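Local atomic coordinates of beta-L-arabinobiosidase (Bacteroides thetaiotaomicron, PDB entry 5MQR), a protein that probably hydrolyses glycosidic bonds in complex plant pectin, as a multidomain beta-L-arabinobiosidase of a gut bacterium. Residues I497-L502 against R555-P560; L536-R541 against A559-I564; D777-Y782 against K831-M836; S751-D756 against N823-G828; H99-Q104 against K143-I148. All coordinates share one frame; numbering follows the deposited sequence.

Contact 1 of 5, residues I497-L502 against R555-P560; sequences IACSRL and RMFYAP
Cys499 and Phe557 meet because of their first torsions. The sulfur of Cys499 sits between its backbone N and carbonyl carbon (chi1 63°), while CG of Phe557 lies anti to its own carbonyl carbon (chi1 -70°). The result is a Cys sulfur-aromatic contact between Cys499, at the corner of strand 498-504, and Phe557, just after strand 550-556. The two strands belong to different sheets of the sialidase-like CBM region. Cys499 SG stands 3.9 Å from the centroid of the Phe557 ring, close to the ring normal. Cys499 CB covers the same face nearer the rim, as a CH-pi contact. The backbones meet beside this pair. Tyr558 N gives a weak hydrogen bond of 2.9 Å to Cys499 O, bent to 129° at the hydrogen. A CA-H...O contact joins Cys499 CA to Ala559 O at 3.2 Å. The end of the Tyr558 side chain comes up to Arg501, and its OH lies over the centre of one face of the guanidinium, 3.5 Å from Arg501 CZ. Arg501 NE is tied into a salt bridge with Asp490, which limits how the guanidinium can turn. Ala498 O lies over one face of the Tyr558 ring. A water accepts a hydrogen bond from Ser500 OG and donates one to the O of selenomethionine Met556. At the loop end the fit is tight: Ile497 CG2 lies 3.5 Å from Ala559 CB.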
# COMPACT_ATOMS: atom_id res chain seq x y z
N ILE A 497 -13.86 13.28 -12.60
CA ILE A 497 -15.18 13.89 -12.53
C ILE A 497 -15.19 14.71 -11.25
O ILE A 497 -14.88 14.19 -10.17
CB ILE A 497 -16.34 12.87 -12.50
CG1 ILE A 497 -16.26 11.86 -13.66
CG2 ILE A 497 -17.68 13.60 -12.47
CD1 ILE A 497 -15.96 12.51 -14.99
N ALA A 498 -15.50 16.00 -11.37
CA ALA A 498 -15.70 16.85 -10.20
C ALA A 498 -17.18 16.78 -9.88
O ALA A 498 -18.03 17.11 -10.74
CB ALA A 498 -15.27 18.30 -10.47
N CYS A 499 -17.49 16.35 -8.66
CA CYS A 499 -18.88 16.32 -8.23
C CYS A 499 -19.40 17.68 -7.76
O CYS A 499 -20.60 17.97 -7.82
CB CYS A 499 -19.06 15.25 -7.15
SG CYS A 499 -18.14 15.54 -5.65
N SER A 500 -18.49 18.53 -7.30
CA SER A 500 -18.85 19.88 -6.91
C SER A 500 -17.65 20.78 -7.05
O SER A 500 -16.52 20.30 -7.16
CB SER A 500 -19.37 19.91 -5.47
OG SER A 500 -20.13 21.09 -5.25
N ARG A 501 -17.90 22.08 -7.03
CA ARG A 501 -16.86 23.09 -7.11
C ARG A 501 -17.24 24.30 -6.25
O ARG A 501 -18.38 24.74 -6.29
CB ARG A 501 -16.64 23.53 -8.55
CG ARG A 501 -15.85 24.82 -8.73
CD ARG A 501 -15.59 25.12 -10.19
NE ARG A 501 -14.82 24.03 -10.78
CZ ARG A 501 -14.89 23.61 -12.05
NH1 ARG A 501 -15.67 24.21 -12.94
NH2 ARG A 501 -14.14 22.57 -12.42
N LEU A 502 -16.27 24.81 -5.49
CA LEU A 502 -16.39 26.09 -4.78
C LEU A 502 -15.42 27.05 -5.45
O LEU A 502 -14.39 26.62 -5.98
CB LEU A 502 -16.07 25.94 -3.29
CG LEU A 502 -16.67 24.71 -2.59
CD1 LEU A 502 -16.14 24.57 -1.16
CD2 LEU A 502 -18.19 24.70 -2.63
N ARG A 555 -26.28 22.23 -2.09
CA ARG A 555 -26.59 21.95 -3.49
C ARG A 555 -26.42 20.50 -3.79
O ARG A 555 -25.69 19.81 -3.12
CB ARG A 555 -25.67 22.76 -4.43
CG ARG A 555 -26.10 24.18 -4.76
CD ARG A 555 -27.50 24.23 -5.37
NE ARG A 555 -27.91 25.58 -5.74
CZ ARG A 555 -28.38 26.51 -4.90
NH1 ARG A 555 -28.48 26.29 -3.60
NH2 ARG A 555 -28.73 27.71 -5.38
N MSE A 556 -27.05 20.05 -4.85
CA MSE A 556 -26.79 18.72 -5.38
C MSE A 556 -25.42 18.78 -6.04
O MSE A 556 -24.94 19.83 -6.45
CB MSE A 556 -27.90 18.31 -6.36
CG MSE A 556 -29.33 18.44 -5.82
SE MSE A 556 -29.60 17.32 -4.24
CE MSE A 556 -29.45 15.53 -5.00
N PHE A 557 -24.77 17.64 -6.13
CA PHE A 557 -23.61 17.52 -7.00
C PHE A 557 -24.00 17.92 -8.43
O PHE A 557 -25.07 17.55 -8.90
CB PHE A 557 -23.13 16.07 -7.09
CG PHE A 557 -22.50 15.50 -5.85
CD1 PHE A 557 -22.22 16.28 -4.71
CD2 PHE A 557 -22.15 14.14 -5.84
CE1 PHE A 557 -21.63 15.71 -3.60
CE2 PHE A 557 -21.55 13.58 -4.73
CZ PHE A 557 -21.29 14.36 -3.60
N TYR A 558 -23.12 18.67 -9.12
CA TYR A 558 -23.36 18.93 -10.53
C TYR A 558 -22.95 17.76 -11.44
O TYR A 558 -23.39 17.71 -12.57
CB TYR A 558 -22.78 20.27 -10.98
CG TYR A 558 -21.29 20.40 -11.18
CD1 TYR A 558 -20.70 20.06 -12.41
CD2 TYR A 558 -20.48 20.96 -10.21
CE1 TYR A 558 -19.36 20.23 -12.62
CE2 TYR A 558 -19.12 21.14 -10.42
CZ TYR A 558 -18.57 20.78 -11.63
OH TYR A 558 -17.24 20.99 -11.83
N ALA A 559 -22.17 16.81 -10.90
CA ALA A 559 -21.88 15.54 -11.55
C ALA A 559 -21.87 14.44 -10.51
O ALA A 559 -21.29 14.60 -9.45
CB ALA A 559 -20.52 15.59 -12.26
N PRO A 560 -22.50 13.29 -10.82
CA PRO A 560 -22.48 12.19 -9.88
C PRO A 560 -21.14 11.45 -9.89
O PRO A 560 -20.47 11.37 -10.92
CB PRO A 560 -23.63 11.32 -10.37
CG PRO A 560 -23.68 11.56 -11.83
CD PRO A 560 -23.37 13.01 -11.97
O HOH W 1 -22.41 21.00 -6.65

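Contact 2 of 5, residues L536-R541 against A559-I564; sequences LSTADR and APVATI
Thr538 presses both branches of its side chain on the 559-564 loop. With chi1 at 60°, OG1 is flanked by both backbone neighbours of CA, and CG2 falls on the side of the backbone N. An ST motif shapes the turn that carries it, at the end of strand 530-537 in the sialidase-like CBM region: Asp540 N donates to Ser537 OG at 3.1 Å. Thr538 OG1 is 3.2 Å from Ala562 O and also bonds to Lys469 O, between strands 460-468 and 470-479. The methyl branch serves the apolar half. Thr538 CG2 touches Val561 CG2 and the tip of Ile564, its CD1, each at 3.9 Å. Ile564 has a chi2 of 139°, well off a staggered value. That twist brings CD1 to a point where it meets Leu536 as well as Thr538. The Leu536 and Ile564 side chains also both touch Cys499 of strand 498-504. One water links the backbones by donating to Thr538 O, and weakly to Val561 O. At the exposed end, Arg541 lays its aliphatic part beside a proline ring, with Arg541 CD 4.2 Å from Pro560 CB.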
# COMPACT_ATOMS: atom_id res chain seq x y z
N LEU A 536 -19.99 16.14 2.06
CA LEU A 536 -20.41 15.57 0.79
C LEU A 536 -20.94 14.15 1.01
O LEU A 536 -20.34 13.37 1.74
CB LEU A 536 -19.24 15.51 -0.19
CG LEU A 536 -18.60 16.84 -0.57
CD1 LEU A 536 -17.50 17.23 0.41
CD2 LEU A 536 -18.05 16.77 -1.98
N SER A 537 -22.03 13.82 0.33
CA SER A 537 -22.59 12.45 0.36
C SER A 537 -22.84 12.00 -1.07
O SER A 537 -23.63 12.62 -1.78
CB SER A 537 -23.90 12.41 1.16
OG SER A 537 -24.54 11.15 1.06
N THR A 538 -22.18 10.93 -1.49
CA THR A 538 -22.37 10.42 -2.85
C THR A 538 -23.74 9.78 -3.01
O THR A 538 -24.39 9.96 -4.05
CB THR A 538 -21.25 9.47 -3.30
OG1 THR A 538 -21.18 8.34 -2.43
CG2 THR A 538 -19.90 10.21 -3.30
N ALA A 539 -24.20 9.09 -1.97
CA ALA A 539 -25.52 8.43 -1.96
C ALA A 539 -26.67 9.44 -1.99
O ALA A 539 -27.63 9.26 -2.72
CB ALA A 539 -25.67 7.48 -0.75
N ASP A 540 -26.58 10.52 -1.21
CA ASP A 540 -27.58 11.60 -1.28
C ASP A 540 -27.27 12.62 -2.38
O ASP A 540 -28.09 13.50 -2.64
CB ASP A 540 -27.69 12.35 0.06
CG ASP A 540 -28.09 11.43 1.22
OD1 ASP A 540 -28.60 10.31 0.98
OD2 ASP A 540 -27.88 11.86 2.39
N ARG A 541 -26.06 12.55 -2.94
CA ARG A 541 -25.65 13.37 -4.08
C ARG A 541 -25.67 14.86 -3.74
O ARG A 541 -26.14 15.66 -4.55
CB ARG A 541 -26.54 13.04 -5.33
CG ARG A 541 -25.99 13.47 -6.70
CD ARG A 541 -26.73 12.78 -7.86
NE ARG A 541 -28.17 13.02 -7.78
CZ ARG A 541 -28.82 14.09 -8.24
NH1 ARG A 541 -28.19 15.08 -8.88
NH2 ARG A 541 -30.13 14.17 -8.05
N ALA A 559 -22.17 16.81 -10.90
CA ALA A 559 -21.88 15.54 -11.55
C ALA A 559 -21.87 14.44 -10.51
O ALA A 559 -21.29 14.60 -9.45
CB ALA A 559 -20.52 15.59 -12.26
N PRO A 560 -22.50 13.29 -10.82
CA PRO A 560 -22.48 12.19 -9.88
C PRO A 560 -21.14 11.45 -9.89
O PRO A 560 -20.47 11.37 -10.92
CB PRO A 560 -23.63 11.32 -10.37
CG PRO A 560 -23.68 11.56 -11.83
CD PRO A 560 -23.37 13.01 -11.97
N VAL A 561 -20.74 10.96 -8.72
CA VAL A 561 -19.56 10.09 -8.57
C VAL A 561 -19.87 8.96 -7.57
O VAL A 561 -20.78 9.08 -6.76
CB VAL A 561 -18.31 10.86 -8.10
CG1 VAL A 561 -17.91 11.93 -9.09
CG2 VAL A 561 -18.54 11.46 -6.71
N ALA A 562 -19.10 7.88 -7.63
CA ALA A 562 -19.25 6.78 -6.69
C ALA A 562 -18.56 7.13 -5.38
O ALA A 562 -19.10 6.89 -4.30
CB ALA A 562 -18.67 5.48 -7.27
N THR A 563 -17.35 7.65 -5.49
CA THR A 563 -16.55 8.06 -4.35
C THR A 563 -15.72 9.25 -4.73
O THR A 563 -15.51 9.51 -5.92
CB THR A 563 -15.55 6.98 -3.92
OG1 THR A 563 -14.72 6.62 -5.02
CG2 THR A 563 -16.27 5.75 -3.41
N ILE A 564 -15.27 9.96 -3.70
CA ILE A 564 -14.42 11.11 -3.84
C ILE A 564 -13.05 10.75 -3.30
O ILE A 564 -12.93 10.27 -2.17
CB ILE A 564 -14.98 12.28 -3.02
CG1 ILE A 564 -16.37 12.64 -3.54
CG2 ILE A 564 -14.02 13.47 -3.03
CD1 ILE A 564 -17.34 12.95 -2.42
O HOH W 2 -23.55 10.97 -6.82

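Contact 3 of 5, residues D777-Y782 against K831-M836; sequences DLETEY and KALSIM
Leu833 points its forked end at helix 768-788 and spreads two methyls over Leu778, Glu779 and Tyr782. The two helices form an antiparallel pair in the six-hairpin glycosidase domain, a fold built as an (alpha/alpha)6 barrel. Their short segments run with axes 11.1 Å apart and a signed crossing angle of -148°. The chi1 of Leu833 (-81°) swings CG away from the carbonyl carbon, and this turns the fork toward helix 768-788. On one branch, Leu833 CD2 rests on Leu778 CB at 3.9 Å and also meets the aliphatic CG of Glu779. On the other, Leu833 CD1 touches Tyr782 CB at 3.9 Å and stands oblique to the tyrosine ring. The Tyr782 ring has a second partner in Tyr849, which it meets edge-to-face. One turn on from Leu833, the selenomethionine Met836 crosses Leu778 at about a right angle. The packing here is apolar and mostly buried. Helix 843-864 covers one flank, where Met845 touches both Glu779 and Leu833. Helix 754-765 lies against Leu778 through Val758. The bend of Met836 at chi3 (-104°) brings both its last atoms to one methyl: Leu778 CD1 is 3.9 Å from Met836 SE and 3.8 Å from Met836 CE.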
# COMPACT_ATOMS: atom_id res chain seq x y z
N ASP A 777 -17.66 -10.64 39.52
CA ASP A 777 -18.40 -11.73 38.89
C ASP A 777 -17.49 -12.91 38.59
O ASP A 777 -17.90 -14.06 38.77
CB ASP A 777 -19.06 -11.31 37.58
CG ASP A 777 -19.97 -10.12 37.73
OD1 ASP A 777 -19.43 -8.98 37.89
OD2 ASP A 777 -21.21 -10.31 37.65
N LEU A 778 -16.27 -12.61 38.12
CA LEU A 778 -15.28 -13.65 37.83
C LEU A 778 -14.71 -14.31 39.08
O LEU A 778 -14.43 -15.51 39.06
CB LEU A 778 -14.16 -13.13 36.96
CG LEU A 778 -14.59 -12.68 35.56
CD1 LEU A 778 -13.42 -11.96 34.91
CD2 LEU A 778 -15.11 -13.85 34.72
N GLU A 779 -14.58 -13.55 40.17
CA GLU A 779 -14.14 -14.12 41.47
C GLU A 779 -15.17 -15.07 42.02
O GLU A 779 -14.83 -16.14 42.49
CB GLU A 779 -13.86 -13.05 42.54
CG GLU A 779 -12.72 -12.11 42.23
CD GLU A 779 -12.62 -10.97 43.24
OE1 GLU A 779 -12.32 -11.27 44.41
OE2 GLU A 779 -12.83 -9.79 42.84
N THR A 780 -16.43 -14.64 41.99
CA THR A 780 -17.54 -15.51 42.39
C THR A 780 -17.52 -16.82 41.58
O THR A 780 -17.66 -17.90 42.15
CB THR A 780 -18.91 -14.80 42.24
OG1 THR A 780 -18.91 -13.61 43.03
CG2 THR A 780 -20.10 -15.74 42.68
N GLU A 781 -17.34 -16.72 40.26
CA GLU A 781 -17.23 -17.92 39.43
C GLU A 781 -16.06 -18.82 39.89
O GLU A 781 -16.26 -20.04 40.10
CB GLU A 781 -17.06 -17.55 37.96
CG GLU A 781 -16.91 -18.74 37.03
CD GLU A 781 -16.75 -18.34 35.57
OE1 GLU A 781 -16.31 -17.20 35.29
OE2 GLU A 781 -17.05 -19.20 34.71
N TYR A 782 -14.87 -18.22 40.03
CA TYR A 782 -13.67 -18.96 40.41
C TYR A 782 -13.88 -19.71 41.74
O TYR A 782 -13.63 -20.91 41.83
CB TYR A 782 -12.46 -18.02 40.52
CG TYR A 782 -11.17 -18.77 40.71
CD1 TYR A 782 -10.83 -19.30 41.95
CD2 TYR A 782 -10.30 -18.97 39.65
CE1 TYR A 782 -9.65 -20.00 42.11
CE2 TYR A 782 -9.12 -19.66 39.81
CZ TYR A 782 -8.80 -20.18 41.03
OH TYR A 782 -7.62 -20.88 41.18
N LYS A 831 -4.38 -16.89 37.03
CA LYS A 831 -3.36 -15.98 36.52
C LYS A 831 -4.02 -14.68 36.03
O LYS A 831 -3.52 -13.60 36.30
CB LYS A 831 -2.59 -16.61 35.35
CG LYS A 831 -1.12 -16.23 35.31
CD LYS A 831 -0.55 -16.03 33.91
CE LYS A 831 -0.89 -17.15 32.91
NZ LYS A 831 -0.46 -16.70 31.55
N ALA A 832 -5.14 -14.82 35.33
CA ALA A 832 -5.85 -13.67 34.77
C ALA A 832 -6.44 -12.80 35.86
O ALA A 832 -6.37 -11.58 35.77
CB ALA A 832 -6.94 -14.13 33.81
N LEU A 833 -7.00 -13.42 36.90
CA LEU A 833 -7.55 -12.66 38.01
C LEU A 833 -6.46 -11.95 38.80
O LEU A 833 -6.71 -10.87 39.31
CB LEU A 833 -8.42 -13.55 38.92
CG LEU A 833 -9.85 -13.76 38.41
CD1 LEU A 833 -10.48 -14.99 39.03
CD2 LEU A 833 -10.72 -12.54 38.69
N SER A 834 -5.26 -12.52 38.90
CA SER A 834 -4.12 -11.84 39.52
C SER A 834 -3.78 -10.55 38.79
O SER A 834 -3.69 -9.48 39.40
CB SER A 834 -2.89 -12.73 39.57
OG SER A 834 -1.85 -12.10 40.29
N ILE A 835 -3.62 -10.67 37.47
CA ILE A 835 -3.41 -9.51 36.60
C ILE A 835 -4.54 -8.48 36.76
O ILE A 835 -4.27 -7.30 36.89
CB ILE A 835 -3.19 -9.92 35.13
CG1 ILE A 835 -1.81 -10.58 34.98
CG2 ILE A 835 -3.31 -8.73 34.18
CD1 ILE A 835 -1.66 -11.43 33.73
N MSE A 836 -5.79 -8.92 36.82
CA MSE A 836 -6.92 -7.99 37.04
C MSE A 836 -6.87 -7.31 38.39
O MSE A 836 -7.37 -6.20 38.53
CB MSE A 836 -8.29 -8.65 36.84
CG MSE A 836 -8.46 -8.99 35.36
SE MSE A 836 -10.21 -9.82 34.98
CE MSE A 836 -9.66 -11.69 34.77

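Contact 4 of 5, residues S751-D756 against N823-G828; sequences SSWNAD and NSYMYG
Gly828 O takes a hydrogen bond of 2.6 Å from a water that also donates to Asp756 OD1 at 2.7 Å. The water thus joins helix 820-839 to the first turn of helix 754-765. Asp756 OD2 is engaged separately, by Tyr717 OH. Gly828 has no side chain, and its CA comes within 5.5 Å of Asp756 CA. Trp753 occupies the N-cap position of helix 754-765. A chi1 of 71° tucks its CG in over its own backbone, and the indole lies against Tyr825. The two rings are oblique, with planes at 45°. Trp753 CE3 sits over the centre of one Tyr825 face, 3.6 Å from Tyr825 CZ. Ser751 CB reaches the edge of the same tyrosine ring at 3.6 Å from Tyr825 CE2. With a valine instead of Tyr825, Trp753 CE3 would probably lose the face it rests on, and Gln953 its hydroxyl partner. Just before the helix, an ST turn is made by Asn754 N donating to Ser752 OG, which also bonds with Glu781 OE2. The contact lies inside the six-hairpin domain: helix 768-788 packs on Ala755 and Met826, helix 843-864 on Met826 and Tyr827, and helix 890-893 on Tyr825 and Asp756.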
# COMPACT_ATOMS: atom_id res chain seq x y z
N SER A 751 -16.88 -26.88 32.59
CA SER A 751 -15.64 -26.26 32.99
C SER A 751 -15.51 -24.90 32.32
O SER A 751 -16.08 -24.66 31.25
CB SER A 751 -14.45 -27.14 32.61
OG SER A 751 -14.53 -28.43 33.18
N SER A 752 -14.74 -24.03 32.97
CA SER A 752 -14.62 -22.63 32.55
C SER A 752 -13.18 -22.13 32.53
O SER A 752 -12.45 -22.30 33.52
CB SER A 752 -15.43 -21.74 33.50
OG SER A 752 -15.18 -20.38 33.22
N TRP A 753 -12.80 -21.49 31.41
CA TRP A 753 -11.62 -20.60 31.37
C TRP A 753 -12.02 -19.16 31.15
O TRP A 753 -11.28 -18.37 30.60
CB TRP A 753 -10.54 -21.08 30.39
CG TRP A 753 -10.76 -20.99 28.91
CD1 TRP A 753 -10.37 -19.99 28.11
CD2 TRP A 753 -11.34 -21.98 28.05
NE1 TRP A 753 -10.69 -20.25 26.82
CE2 TRP A 753 -11.28 -21.48 26.75
CE3 TRP A 753 -11.90 -23.24 28.26
CZ2 TRP A 753 -11.77 -22.18 25.65
CZ3 TRP A 753 -12.38 -23.94 27.17
CH2 TRP A 753 -12.32 -23.41 25.88
N ASN A 754 -13.17 -18.78 31.70
CA ASN A 754 -13.76 -17.49 31.35
C ASN A 754 -13.07 -16.27 31.91
O ASN A 754 -13.16 -15.20 31.29
CB ASN A 754 -15.23 -17.45 31.72
CG ASN A 754 -16.05 -18.41 30.88
OD1 ASN A 754 -15.66 -18.80 29.77
ND2 ASN A 754 -17.17 -18.83 31.43
N ALA A 755 -12.40 -16.39 33.05
CA ALA A 755 -11.64 -15.25 33.53
C ALA A 755 -10.47 -14.98 32.60
O ALA A 755 -10.23 -13.84 32.23
CB ALA A 755 -11.17 -15.43 34.96
N ASP A 756 -9.77 -16.03 32.18
CA ASP A 756 -8.74 -15.89 31.12
C ASP A 756 -9.30 -15.27 29.86
O ASP A 756 -8.67 -14.41 29.30
CB ASP A 756 -8.07 -17.21 30.78
CG ASP A 756 -7.23 -17.16 29.54
OD1 ASP A 756 -6.03 -16.82 29.64
OD2 ASP A 756 -7.80 -17.48 28.46
N ASN A 823 -7.70 -28.24 35.31
CA ASN A 823 -6.51 -27.73 36.00
C ASN A 823 -5.81 -26.58 35.27
O ASN A 823 -5.40 -25.61 35.91
CB ASN A 823 -5.54 -28.85 36.36
CG ASN A 823 -6.07 -29.70 37.50
OD1 ASN A 823 -6.10 -29.23 38.64
ND2 ASN A 823 -6.54 -30.92 37.19
N SER A 824 -5.67 -26.67 33.95
CA SER A 824 -5.06 -25.60 33.19
C SER A 824 -5.99 -24.39 33.15
O SER A 824 -5.54 -23.25 33.22
CB SER A 824 -4.75 -26.07 31.77
OG SER A 824 -3.80 -27.11 31.76
N TYR A 825 -7.29 -24.66 33.00
CA TYR A 825 -8.28 -23.60 32.94
C TYR A 825 -8.24 -22.77 34.24
O TYR A 825 -8.28 -21.54 34.19
CB TYR A 825 -9.71 -24.13 32.77
CG TYR A 825 -10.06 -24.96 31.55
CD1 TYR A 825 -9.24 -25.01 30.41
CD2 TYR A 825 -11.25 -25.65 31.52
CE1 TYR A 825 -9.59 -25.77 29.31
CE2 TYR A 825 -11.63 -26.40 30.42
CZ TYR A 825 -10.79 -26.47 29.33
OH TYR A 825 -11.21 -27.24 28.26
N MSE A 826 -8.16 -23.45 35.37
CA MSE A 826 -8.17 -22.77 36.66
C MSE A 826 -6.85 -22.07 36.84
O MSE A 826 -6.84 -20.93 37.34
CB MSE A 826 -8.51 -23.71 37.80
CG MSE A 826 -9.94 -24.26 37.64
SE MSE A 826 -11.34 -22.88 37.69
CE MSE A 826 -11.24 -22.37 39.58
N TYR A 827 -5.75 -22.69 36.41
CA TYR A 827 -4.46 -21.97 36.35
C TYR A 827 -4.63 -20.64 35.60
O TYR A 827 -4.27 -19.57 36.12
CB TYR A 827 -3.36 -22.80 35.69
CG TYR A 827 -2.13 -21.98 35.42
CD1 TYR A 827 -1.23 -21.68 36.44
CD2 TYR A 827 -1.90 -21.45 34.16
CE1 TYR A 827 -0.11 -20.89 36.21
CE2 TYR A 827 -0.78 -20.66 33.91
CZ TYR A 827 0.11 -20.38 34.94
OH TYR A 827 1.20 -19.60 34.68
N GLY A 828 -5.15 -20.73 34.38
CA GLY A 828 -5.41 -19.57 33.53
C GLY A 828 -6.30 -18.52 34.17
O GLY A 828 -6.00 -17.32 34.08
O HOH W 3 -4.65 -16.50 31.97

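Contact 5 of 5, residues H99-Q104 against K143-I148; sequences HVPPSQ and KDLIAI
Pro101 and Ser103 run past Ile146 and Ile148 in two irregular loops, with a cis peptide before Pro102 and the Ser103 and Ile148 CA atoms 5.2 Å apart. Ile148 is the main side chain. Its chi1 of -58° sets CG1 on the side of the backbone N, and the end of that branch comes to the opposite backbone: Ile148 CD1 is 3.5 Å from His99 C and 3.6 Å from Pro101 N. Its CG2 branch meets the His99 ring obliquely. Were Ile148 a serine, the His99 to Pro101 backbone would probably lose the packing of CD1 beneath it, and the imidazole the methyl at its side. Pro101 lays its ring along the other loop, with Pro101 CB 3.3 Å from Ile146 O. Ile146 CG2 then covers Pro102 CB at 3.7 Å. A water donates to Ser103 O at 2.9 Å and to Ala147 O at 2.7 Å. Ser103 OG is held by Asp94 and by Met149 N. The loops lead into strands 104-110 and 148-157, which lie in two successive four-stranded antiparallel sheets. These are consistent with adjacent blades of the N-terminal beta propeller, so the contact probably joins one blade to the next.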
# COMPACT_ATOMS: atom_id res chain seq x y z
N HIS A 99 15.02 23.37 -35.72
CA HIS A 99 15.92 23.29 -36.88
C HIS A 99 16.13 24.63 -37.60
O HIS A 99 16.59 24.65 -38.76
CB HIS A 99 15.44 22.22 -37.88
CG HIS A 99 15.29 20.85 -37.27
ND1 HIS A 99 14.52 19.87 -37.85
CD2 HIS A 99 15.81 20.31 -36.15
CE1 HIS A 99 14.58 18.77 -37.11
NE2 HIS A 99 15.35 19.02 -36.07
N VAL A 100 15.82 25.73 -36.91
CA VAL A 100 16.12 27.06 -37.43
C VAL A 100 17.18 27.64 -36.51
O VAL A 100 16.91 27.87 -35.32
CB VAL A 100 14.88 27.97 -37.52
CG1 VAL A 100 15.27 29.37 -38.03
CG2 VAL A 100 13.83 27.33 -38.44
N PRO A 101 18.40 27.86 -37.04
CA PRO A 101 19.50 28.34 -36.20
C PRO A 101 19.27 29.78 -35.71
O PRO A 101 18.41 30.46 -36.27
CB PRO A 101 20.70 28.28 -37.13
CG PRO A 101 20.14 28.36 -38.51
CD PRO A 101 18.76 27.78 -38.47
N PRO A 102 19.99 30.25 -34.70
CA PRO A 102 21.02 29.47 -33.99
C PRO A 102 20.47 28.45 -33.00
O PRO A 102 19.27 28.34 -32.81
CB PRO A 102 21.88 30.56 -33.30
CG PRO A 102 20.97 31.74 -33.16
CD PRO A 102 20.01 31.68 -34.32
N SER A 103 21.38 27.70 -32.40
CA SER A 103 21.03 26.54 -31.61
C SER A 103 22.16 26.28 -30.65
O SER A 103 23.34 26.37 -31.04
CB SER A 103 20.83 25.33 -32.54
OG SER A 103 20.29 24.20 -31.86
N GLN A 104 21.82 25.95 -29.41
CA GLN A 104 22.82 25.71 -28.38
C GLN A 104 22.25 24.83 -27.30
O GLN A 104 21.05 24.55 -27.31
CB GLN A 104 23.27 27.02 -27.76
CG GLN A 104 22.18 27.76 -27.03
CD GLN A 104 22.48 29.23 -26.82
OE1 GLN A 104 23.39 29.80 -27.44
NE2 GLN A 104 21.71 29.86 -25.94
N LYS A 143 26.34 29.31 -46.12
CA LYS A 143 27.02 30.59 -45.98
C LYS A 143 26.55 31.28 -44.72
O LYS A 143 25.35 31.48 -44.53
CB LYS A 143 26.82 31.48 -47.22
CG LYS A 143 27.57 32.81 -47.08
CD LYS A 143 28.32 33.24 -48.33
CE LYS A 143 29.51 34.11 -47.95
NZ LYS A 143 29.95 34.95 -49.10
N ASP A 144 27.51 31.64 -43.86
CA ASP A 144 27.24 32.27 -42.55
C ASP A 144 26.16 31.52 -41.76
O ASP A 144 25.29 32.13 -41.13
CB ASP A 144 26.86 33.75 -42.74
CG ASP A 144 27.95 34.56 -43.45
OD1 ASP A 144 29.14 34.42 -43.07
OD2 ASP A 144 27.60 35.34 -44.36
N LEU A 145 26.23 30.19 -41.82
CA LEU A 145 25.24 29.30 -41.24
C LEU A 145 25.70 28.72 -39.89
O LEU A 145 26.83 28.22 -39.76
CB LEU A 145 24.95 28.15 -42.22
CG LEU A 145 23.85 27.17 -41.83
CD1 LEU A 145 22.50 27.88 -41.80
CD2 LEU A 145 23.84 25.98 -42.77
N ILE A 146 24.81 28.78 -38.91
CA ILE A 146 25.02 28.22 -37.60
C ILE A 146 24.43 26.80 -37.58
O ILE A 146 23.36 26.55 -38.14
CB ILE A 146 24.36 29.12 -36.52
CG1 ILE A 146 25.00 30.53 -36.49
CG2 ILE A 146 24.34 28.45 -35.15
CD1 ILE A 146 26.50 30.56 -36.20
N ALA A 147 25.12 25.87 -36.91
CA ALA A 147 24.67 24.48 -36.82
C ALA A 147 23.45 24.33 -35.93
O ALA A 147 23.12 25.24 -35.16
CB ALA A 147 25.80 23.60 -36.30
N ILE A 148 22.82 23.17 -36.04
CA ILE A 148 21.72 22.77 -35.18
C ILE A 148 22.25 21.72 -34.23
O ILE A 148 22.93 20.79 -34.64
CB ILE A 148 20.53 22.19 -35.98
CG1 ILE A 148 20.01 23.22 -37.01
CG2 ILE A 148 19.41 21.72 -35.06
CD1 ILE A 148 19.47 24.51 -36.43
O HOH W 4 25.01 25.70 -33.28

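How the contacts relate
The five contacts fall into three regions, in chain order contact 5, contacts 1 and 2, then contacts 4 and 3. Contact 5 lies in the N-terminal propeller, about 52 Å from contact 1 centre to centre. Contacts 1 and 2 have centres about 8 Å apart in the CBM region. They share Ala559 and Pro560, and Phe557 N probably hydrogen-bonds to Arg541 O. Contacts 3 and 4 have centres about 10 Å apart in the glycoside hydrolase domain. Both use helix 820-839, their segments alternate along the chain, and Glu781 OE2 probably hydrogen-bonds to Asn754 ND2. About 92 Å separates the centres of contacts 3 and 5, reflecting a long protein of distinct domains.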